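Local atomic coordinates of citrate lyase subunit beta-like protein (Mycobacterium tuberculosis H37Rv, PDB entry 6CHU), a protein that is a magnesium-dependent lyase of the HpcH/HpaI aldolase family, a homotrimeric TIM-barrel enzyme linked to itaconate dissimilation and leucine catabolism. Residues A185-H190 / D212-I217; I73-T78 / M97-E102. All blocks are in the same frame, centred on the assembly; numbering follows the deposited sequence.

Contact 1: A185-H190 / D212-I217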
loop_
_atom_site.group_PDB
_atom_site.type_symbol
_atom_site.label_atom_id
_atom_site.label_comp_id
_atom_site.label_asym_id
_atom_site.label_seq_id
_atom_site.Cartn_x
_atom_site.Cartn_y
_atom_site.Cartn_z
ATOM N N ALA A 185 -14.603 -3.682 9.559
ATOM C CA ALA A 185 -13.961 -3.914 8.268
ATOM C C ALA A 185 -14.721 -5.006 7.526
ATOM O O ALA A 185 -14.847 -6.125 8.031
ATOM C CB ALA A 185 -12.492 -4.315 8.439
ATOM N N LEU A 186 -15.206 -4.684 6.327
ATOM C CA LEU A 186 -16.000 -5.607 5.520
ATOM C C LEU A 186 -15.226 -5.970 4.258
ATOM O O LEU A 186 -14.809 -5.082 3.504
ATOM C CB LEU A 186 -17.354 -4.985 5.150
ATOM C CG LEU A 186 -18.359 -4.667 6.266
ATOM C CD1 LEU A 186 -17.950 -3.423 7.060
ATOM C CD2 LEU A 186 -19.704 -4.429 5.625
ATOM N N ASP A 187 -15.057 -7.272 4.014
ATOM C CA ASP A 187 -14.321 -7.726 2.838
ATOM C C ASP A 187 -15.251 -7.825 1.634
ATOM O O ASP A 187 -16.463 -8.026 1.772
ATOM C CB ASP A 187 -13.654 -9.079 3.106
ATOM C CG ASP A 187 -12.480 -9.356 2.172
ATOM O OD1 ASP A 187 -11.853 -8.410 1.673
ATOM O OD2 ASP A 187 -12.182 -10.542 1.934
ATOM N N ALA A 188 -14.663 -7.694 0.443
ATOM C CA ALA A 188 -15.406 -7.586 -0.806
ATOM C C ALA A 188 -16.106 -8.899 -1.179
ATOM O O ALA A 188 -15.707 -10.001 -0.778
ATOM C CB ALA A 188 -14.473 -7.172 -1.951
ATOM N N VAL A 189 -17.147 -8.758 -2.008
ATOM C CA VAL A 189 -17.960 -9.892 -2.426
ATOM C C VAL A 189 -17.186 -10.783 -3.384
ATOM O O VAL A 189 -16.307 -10.337 -4.130
ATOM C CB VAL A 189 -19.270 -9.417 -3.079
ATOM C CG1 VAL A 189 -20.123 -8.648 -2.092
ATOM C CG2 VAL A 189 -18.990 -8.583 -4.324
ATOM N N HIS A 190 -17.541 -12.060 -3.376
ATOM C CA HIS A 190 -16.977 -13.064 -4.270
ATOM C C HIS A 190 -18.015 -13.292 -5.357
ATOM O O HIS A 190 -18.991 -14.005 -5.135
ATOM C CB HIS A 190 -16.679 -14.339 -3.491
ATOM C CG HIS A 190 -15.741 -15.269 -4.190
ATOM N ND1 HIS A 190 -14.371 -15.143 -4.104
ATOM C CD2 HIS A 190 -15.976 -16.346 -4.975
ATOM C CE1 HIS A 190 -13.801 -16.104 -4.810
ATOM N NE2 HIS A 190 -14.752 -16.841 -5.356
ATOM N N ASP A 212 -13.954 -8.150 9.840
ATOM C CA ASP A 212 -15.065 -8.497 10.715
ATOM C C ASP A 212 -16.183 -9.208 9.984
ATOM O O ASP A 212 -16.973 -9.920 10.624
ATOM C CB ASP A 212 -15.635 -7.232 11.352
ATOM C CG ASP A 212 -14.607 -6.502 12.171
ATOM O OD1 ASP A 212 -14.190 -7.077 13.191
ATOM O OD2 ASP A 212 -14.182 -5.400 11.768
ATOM N N VAL A 213 -16.257 -9.013 8.675
ATOM C CA VAL A 213 -17.394 -9.412 7.848
ATOM C C VAL A 213 -16.871 -9.784 6.466
ATOM O O VAL A 213 -15.978 -9.122 5.935
ATOM C CB VAL A 213 -18.423 -8.260 7.728
ATOM C CG1 VAL A 213 -19.461 -8.571 6.635
ATOM C CG2 VAL A 213 -19.107 -7.974 9.076
ATOM N N THR A 214 -17.449 -10.828 5.866
ATOM C CA THR A 214 -17.373 -11.020 4.421
ATOM C C THR A 214 -18.773 -10.828 3.855
ATOM O O THR A 214 -19.713 -11.516 4.272
ATOM C CB THR A 214 -16.830 -12.404 4.064
ATOM O OG1 THR A 214 -15.422 -12.436 4.324
ATOM C CG2 THR A 214 -17.067 -12.713 2.577
ATOM N N VAL A 215 -18.916 -9.899 2.919
ATOM C CA VAL A 215 -20.220 -9.633 2.323
ATOM C C VAL A 215 -20.448 -10.609 1.179
ATOM O O VAL A 215 -19.521 -10.947 0.425
ATOM C CB VAL A 215 -20.319 -8.169 1.863
ATOM C CG1 VAL A 215 -21.713 -7.891 1.294
ATOM C CG2 VAL A 215 -20.041 -7.237 3.057
ATOM N N CYS A 216 -21.683 -11.098 1.075
ATOM C CA CYS A 216 -22.076 -12.113 0.106
ATOM C C CYS A 216 -23.153 -11.580 -0.829
ATOM O O CYS A 216 -23.924 -10.689 -0.466
ATOM C CB CYS A 216 -22.612 -13.359 0.806
ATOM S SG CYS A 216 -21.448 -14.098 1.946
ATOM N N ILE A 217 -23.218 -12.155 -2.032
ATOM C CA ILE A 217 -24.261 -11.815 -2.995
ATOM C C ILE A 217 -25.210 -12.970 -3.254
ATOM O O ILE A 217 -26.166 -12.814 -4.030
ATOM C CB ILE A 217 -23.655 -11.296 -4.312
ATOM C CG1 ILE A 217 -22.430 -12.118 -4.675
ATOM C CG2 ILE A 217 -23.221 -9.828 -4.171
ATOM C CD1 ILE A 217 -22.626 -12.931 -5.857
HETATM O O HOH W 1 -13.846 -12.735 2.257
HETATM O O HOH W 2 -18.368 -13.125 -0.865
#
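The last beta-alpha-beta unit of the TIM barrel brings A185-H190 and D212-I217 together, parallel strands 184-187 and 213-216 on either side of helix 196-209 in sequence. At the start of the pair, the D212 carboxylate accepts a backbone N-H where a strand would offer a carbonyl. A chi1 of -60° sets its CG beside the D212 backbone N; OD2 accepts A185 N at 2.8 Å through its anti lone pair, while A185 O receives D212 N at 2.9 Å and, weakly, V213 N. The ladder continues with D187 N to V213 O (2.8 Å, 173° at the hydrogen) and the longer V215 N to D187 O (3.3 Å).

L186 and V213 lie side by side on one face of the sheet, CG of L186 3.9 Å from CB of V213, and CD2 of L186 reaches CG2 of V215; W18 and F20 of strand 17-22, the next strand round the closed barrel, pack against this group. D187 and T214 occupy the face turned to helix 196-209. A water joins D187 OD2 to T214 OG1, yet each has a further partner: the carboxylate meets R171 and W142, the hydroxyl Y229.

Beyond D187 the direct ladder gives way to a second water, which accepts from H190 N and donates to V215 O (2.8 Å). V189 CA also approaches V215 O in a CA-H...O contact, and its CG1 touches V215 CG1 and, at 3.9 Å, I217 CG2. I217 lies near a bound acetate and packs on M259 of a neighbouring subunit.

Contact 2: I73-T78 / M97-E102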
loop_
_atom_site.group_PDB
_atom_site.type_symbol
_atom_site.label_atom_id
_atom_site.label_comp_id
_atom_site.label_asym_id
_atom_site.label_seq_id
_atom_site.Cartn_x
_atom_site.Cartn_y
_atom_site.Cartn_z
ATOM N N ILE A 73 -27.513 2.869 -0.352
ATOM C CA ILE A 73 -28.085 3.953 -1.137
ATOM C C ILE A 73 -27.219 4.170 -2.369
ATOM O O ILE A 73 -26.261 3.431 -2.602
ATOM C CB ILE A 73 -28.213 5.241 -0.298
ATOM C CG1 ILE A 73 -26.835 5.735 0.155
ATOM C CG2 ILE A 73 -29.130 4.995 0.909
ATOM C CD1 ILE A 73 -26.875 6.992 1.080
ATOM N N ASN A 74 -27.560 5.169 -3.171
ATOM C CA ASN A 74 -26.803 5.478 -4.368
ATOM C C ASN A 74 -25.717 6.508 -4.054
ATOM O O ASN A 74 -25.626 7.035 -2.940
ATOM C CB ASN A 74 -27.763 5.936 -5.469
ATOM C CG ASN A 74 -28.523 4.762 -6.081
ATOM O OD1 ASN A 74 -28.037 4.127 -7.014
ATOM N ND2 ASN A 74 -29.693 4.442 -5.527
ATOM N N ALA A 75 -24.857 6.760 -5.038
ATOM C CA ALA A 75 -23.617 7.473 -4.758
ATOM C C ALA A 75 -23.868 8.956 -4.480
ATOM O O ALA A 75 -24.894 9.530 -4.859
ATOM C CB ALA A 75 -22.631 7.316 -5.921
ATOM N N GLY A 76 -22.900 9.575 -3.802
ATOM C CA GLY A 76 -22.968 10.990 -3.483
ATOM C C GLY A 76 -23.211 11.854 -4.705
ATOM O O GLY A 76 -22.650 11.603 -5.778
ATOM N N GLY A 77 -24.079 12.848 -4.567
ATOM C CA GLY A 77 -24.343 13.780 -5.638
ATOM C C GLY A 77 -25.325 13.312 -6.689
ATOM O O GLY A 77 -25.642 14.087 -7.599
ATOM N N THR A 78 -25.823 12.082 -6.605
ATOM C CA THR A 78 -26.772 11.603 -7.601
ATOM C C THR A 78 -28.203 11.937 -7.201
ATOM O O THR A 78 -28.542 12.018 -6.016
ATOM C CB THR A 78 -26.649 10.089 -7.817
ATOM O OG1 THR A 78 -27.038 9.384 -6.626
ATOM C CG2 THR A 78 -25.216 9.711 -8.194
ATOM N N MET A 97 -25.209 2.218 3.609
ATOM C CA MET A 97 -23.957 1.899 2.939
ATOM C C MET A 97 -23.821 2.840 1.753
ATOM O O MET A 97 -24.727 2.919 0.916
ATOM C CB MET A 97 -23.925 0.435 2.484
ATOM C CG MET A 97 -22.651 0.072 1.724
ATOM S SD MET A 97 -22.613 -1.675 1.245
ATOM C CE MET A 97 -22.340 -2.467 2.822
ATOM N N LEU A 98 -22.700 3.566 1.700
ATOM C CA LEU A 98 -22.461 4.570 0.674
ATOM C C LEU A 98 -21.524 4.011 -0.388
ATOM O O LEU A 98 -20.330 3.827 -0.106
ATOM C CB LEU A 98 -21.857 5.826 1.296
ATOM C CG LEU A 98 -21.430 6.905 0.289
ATOM C CD1 LEU A 98 -22.623 7.531 -0.382
ATOM C CD2 LEU A 98 -20.549 7.967 0.974
ATOM N N PRO A 99 -21.992 3.739 -1.601
ATOM C CA PRO A 99 -21.096 3.226 -2.642
ATOM C C PRO A 99 -20.285 4.360 -3.243
ATOM O O PRO A 99 -20.642 5.540 -3.146
ATOM C CB PRO A 99 -22.065 2.630 -3.671
ATOM C CG PRO A 99 -23.244 3.571 -3.598
ATOM C CD PRO A 99 -23.353 3.969 -2.123
ATOM N N LYS A 100 -19.190 3.977 -3.900
ATOM C CA LYS A 100 -18.257 4.935 -4.489
ATOM C C LYS A 100 -17.907 6.033 -3.486
ATOM O O LYS A 100 -17.798 7.212 -3.836
ATOM C CB LYS A 100 -18.810 5.543 -5.788
ATOM C CG LYS A 100 -18.783 4.591 -7.020
ATOM C CD LYS A 100 -19.958 3.594 -7.011
ATOM C CE LYS A 100 -19.872 2.622 -8.198
ATOM N NZ LYS A 100 -21.118 1.794 -8.327
ATOM N N ALA A 101 -17.735 5.649 -2.223
ATOM C CA ALA A 101 -17.410 6.643 -1.202
ATOM C C ALA A 101 -16.044 7.256 -1.496
ATOM O O ALA A 101 -15.048 6.537 -1.630
ATOM C CB ALA A 101 -17.424 6.005 0.190
ATOM N N GLU A 102 -15.985 8.590 -1.597
ATOM C CA GLU A 102 -14.760 9.235 -2.052
ATOM C C GLU A 102 -14.265 10.386 -1.197
ATOM O O GLU A 102 -13.186 10.912 -1.489
ATOM C CB GLU A 102 -14.920 9.719 -3.504
ATOM C CG GLU A 102 -14.947 8.550 -4.480
ATOM C CD GLU A 102 -15.076 8.974 -5.925
ATOM O OE1 GLU A 102 -14.455 8.312 -6.786
ATOM O OE2 GLU A 102 -15.794 9.964 -6.200
HETATM O O HOH W 3 -20.503 8.319 -2.996
#
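I73, just past strand 69-72, gives its backbone N to M97 O at 3.1 Å, extending the pairing with strand 95-98 by one bond. Its CG1, held between the backbone N and the carbonyl carbon (chi1 63°), rests 3.6 Å from M97 O. The carbonyl of I73 runs into the P99 ring: O lies 3.0 Å from CD, a tight contact, and no polar partner satisfies this buried oxygen. CB of N74 points away from 97-102, and its ND2 is hydrogen-bonded to D84; the backbone O of N74 lies 4.0 Å from L98 CD1. A75 sets CB against P99 O and K100 CB, while K100 NZ forms salt bridges to E44 and D45 and a hydrogen bond to the magnesium ligand D146. At G76 a water accepts from the backbone N and lies 2.8 Å from P99 O, to which it can donate. A type II turn from A75 to T78 follows; A75 O accepts both T78 N and T78 OG1, the latter at 2.8 Å. T78 is the N-cap of helix 79-89, its OG1 also bonded to Q81 N. Both loops leave neighbouring barrel strands: helix 79-89 covers I73 and L98, and strand 114-119 flanks M97 and L98.

Both contacts join successive strands of the same closed parallel barrel, and both are largely buried, but contact 1 lies nearer the chain centre and buries almost twice the area. The centres of contact 1 and contact 2 are about 18 Å apart; the nearest atoms of contact 1 and contact 2 are about 4 Å apart, without touching. Contact 1 is mainly a strand ladder, with apolar packing on one face and polar groups on the other; contact 2 is mostly loop, with a single direct hydrogen bond, a proline ring and a water. Both lie near the metal and substrate site: the V189 side chain is about 7 Å from a bound magnesium ion, that of K100 about 4 Å. Contact 1 alone touches another subunit.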